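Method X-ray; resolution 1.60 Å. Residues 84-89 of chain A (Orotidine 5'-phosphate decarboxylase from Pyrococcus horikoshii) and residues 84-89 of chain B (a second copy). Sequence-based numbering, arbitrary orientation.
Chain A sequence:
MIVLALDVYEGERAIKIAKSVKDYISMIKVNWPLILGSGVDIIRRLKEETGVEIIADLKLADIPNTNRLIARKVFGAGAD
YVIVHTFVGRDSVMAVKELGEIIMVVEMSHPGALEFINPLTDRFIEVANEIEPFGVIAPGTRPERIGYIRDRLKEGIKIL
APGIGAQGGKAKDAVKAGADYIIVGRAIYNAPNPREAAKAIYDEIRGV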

# COMPACT_ATOMS: atom_id res chain seq x y z
N VAL A 84 -8.48 2.96 1.83
CA VAL A 84 -8.11 2.36 0.56
C VAL A 84 -8.07 3.39 -0.56
O VAL A 84 -8.77 4.40 -0.52
CB VAL A 84 -9.15 1.26 0.16
CG1 VAL A 84 -9.29 0.26 1.27
CG2 VAL A 84 -10.50 1.89 -0.18
N HIS A 85 -7.21 3.15 -1.55
CA HIS A 85 -7.17 4.01 -2.72
C HIS A 85 -8.32 3.69 -3.67
O HIS A 85 -8.79 2.56 -3.75
CB HIS A 85 -5.87 3.82 -3.50
CG HIS A 85 -4.77 4.74 -3.08
ND1 HIS A 85 -4.83 6.10 -3.29
CD2 HIS A 85 -3.58 4.49 -2.49
CE1 HIS A 85 -3.71 6.65 -2.84
NE2 HIS A 85 -2.93 5.70 -2.35
N THR A 86 -8.74 4.70 -4.40
CA THR A 86 -9.78 4.55 -5.39
C THR A 86 -9.16 4.20 -6.74
O THR A 86 -9.76 3.46 -7.54
CB THR A 86 -10.52 5.88 -5.56
OG1 THR A 86 -11.04 6.29 -4.29
CG2 THR A 86 -11.68 5.73 -6.52
N PHE A 87 -7.94 4.67 -6.98
CA PHE A 87 -7.34 4.51 -8.32
C PHE A 87 -7.13 3.11 -8.84
O PHE A 87 -7.09 2.92 -10.05
CB PHE A 87 -6.05 5.35 -8.43
CG PHE A 87 -4.84 4.74 -7.80
CD1 PHE A 87 -4.18 3.67 -8.40
CD2 PHE A 87 -4.28 5.31 -6.67
CE1 PHE A 87 -2.97 3.20 -7.87
CE2 PHE A 87 -3.07 4.84 -6.13
CZ PHE A 87 -2.41 3.79 -6.74
N VAL A 88 -7.03 2.13 -7.95
CA VAL A 88 -6.82 0.77 -8.41
C VAL A 88 -8.10 0.10 -8.93
O VAL A 88 -8.05 -1.00 -9.47
CB VAL A 88 -6.10 -0.06 -7.31
CG1 VAL A 88 -5.87 -1.51 -7.73
CG2 VAL A 88 -4.75 0.56 -7.04
N GLY A 89 -9.23 0.76 -8.78
CA GLY A 89 -10.46 0.20 -9.32
C GLY A 89 -11.48 -0.25 -8.31
O GLY A 89 -11.16 -0.51 -7.15
N VAL B 84 6.80 -0.20 -5.94
CA VAL B 84 6.10 1.04 -5.63
C VAL B 84 5.20 1.44 -6.79
O VAL B 84 5.51 1.16 -7.96
CB VAL B 84 7.11 2.19 -5.38
CG1 VAL B 84 8.02 1.83 -4.23
CG2 VAL B 84 7.91 2.45 -6.65
N HIS B 85 4.08 2.08 -6.48
CA HIS B 85 3.19 2.57 -7.53
C HIS B 85 3.77 3.84 -8.13
O HIS B 85 4.56 4.54 -7.49
CB HIS B 85 1.81 2.93 -6.97
CG HIS B 85 0.81 1.81 -7.05
ND1 HIS B 85 0.28 1.37 -8.25
CD2 HIS B 85 0.23 1.06 -6.08
CE1 HIS B 85 -0.58 0.40 -8.01
NE2 HIS B 85 -0.64 0.19 -6.70
N THR B 86 3.35 4.12 -9.36
CA THR B 86 3.75 5.32 -10.09
C THR B 86 2.68 6.41 -9.91
O THR B 86 2.99 7.60 -9.90
CB THR B 86 3.85 5.03 -11.61
OG1 THR B 86 4.78 3.96 -11.81
CG2 THR B 86 4.36 6.24 -12.38
N PHE B 87 1.42 5.97 -9.75
CA PHE B 87 0.23 6.86 -9.68
C PHE B 87 0.28 8.00 -8.67
O PHE B 87 -0.23 9.08 -8.94
CB PHE B 87 -1.02 5.98 -9.39
CG PHE B 87 -2.28 6.37 -10.14
CD1 PHE B 87 -2.88 7.61 -9.97
CD2 PHE B 87 -2.91 5.44 -10.98
CE1 PHE B 87 -4.09 7.93 -10.64
CE2 PHE B 87 -4.13 5.77 -11.65
CZ PHE B 87 -4.69 7.01 -11.47
N VAL B 88 0.90 7.76 -7.52
CA VAL B 88 0.93 8.73 -6.45
C VAL B 88 1.91 9.88 -6.67
O VAL B 88 1.87 10.87 -5.95
CB VAL B 88 1.15 7.98 -5.10
CG1 VAL B 88 1.15 8.93 -3.91
CG2 VAL B 88 -0.01 6.99 -4.91
N GLY B 89 2.78 9.75 -7.66
CA GLY B 89 3.69 10.85 -7.92
C GLY B 89 5.16 10.48 -7.84
O GLY B 89 5.53 9.52 -7.19

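The two stretches meet through an apolar and aromatic contact centred on the side chains of Phe87(A) and Phe87(B), with no hydrogen bond between them. Together they bury 255 Å² of surface.

Both copies follow the same backbone course. A strand leads into the stretch in each chain, and a type I turn then runs from Thr86(A) to Gly89(A) and from Thr86(B) to Gly89(B). The turn is closed by a backbone hydrogen bond in each chain: Gly89(A) N donates to Thr86(A) O at 3.0 Å, and Gly89(B) N donates to Thr86(B) O at 3.1 Å. Gly89(A) and Gly89(B) then sit at the N-cap position of the helix that follows in each chain. Their phi is positive, 113° in Gly89(A) and 122° in Gly89(B). At these backbone angles a CB would be jammed against the carbonyl O of Val88(A) or Val88(B) in the same chain, so the local geometry itself calls for glycine.

The backbones do not pair as strands across the contact. Their nearest CA atoms, Phe87(A) CA and Phe87(B) CA, are 8.0 Å apart. That gap is filled by side chains.

The rings of Phe87(A) and Phe87(B) form an offset stack. The centroids of the Phe87(A) and Phe87(B) rings lie 4.3 Å apart, and their planes are inclined by 20°. The closest atoms are Phe87(A) CD1 and Phe87(B) CD2, at 3.4 Å. The offset also places each CB over the face of the partner ring. Phe87(A) CB is 3.7 Å from the centroid of the Phe87(B) ring, and Phe87(B) CB is 3.8 Å from the centroid of the Phe87(A) ring. These are CH-pi contacts, in which weakly polarised C-H groups meet the pi cloud.

The two phenylalanines do not adopt the same conformation. Phe87(A) has chi1 in the p well at 79°, whereas Phe87(B) has chi1 at -140°, between wells. The contact is therefore not exactly symmetric. Phe87(A) has 108 Å² covered by the other stretch, against 48 Å² for Phe87(B).

The difference is clear at the histidines. The edge of Phe87(A) points toward the face of His85(B), with centroids 4.9 Å apart and planes at 89°. Phe87(A) CE1 comes within 3.7 Å of His85(B) CE1. This edge-to-face arrangement brings ring C-H groups against the pi face of the imidazole. Phe87(A) thus takes part in two aromatic pairs, an offset stack with Phe87(B) and a nearly perpendicular pair with His85(B). No matching aromatic pair joins Phe87(B) to His85(A).

Valines complete the packing. Val88(B) CG2 lies 3.9 Å from Phe87(A) CE2, an apolar contact held by dispersion and the exclusion of water. Val88(B) CG2 is also 4.1 Å from His85(A) NE2. In the reciprocal position, Val88(A) CG2 is 4.1 Å from His85(B) NE2. These valine-histidine approaches are van der Waals contacts. Both NE2 atoms have hydrogen-bonding partners elsewhere in the structure, so their polar needs are met there.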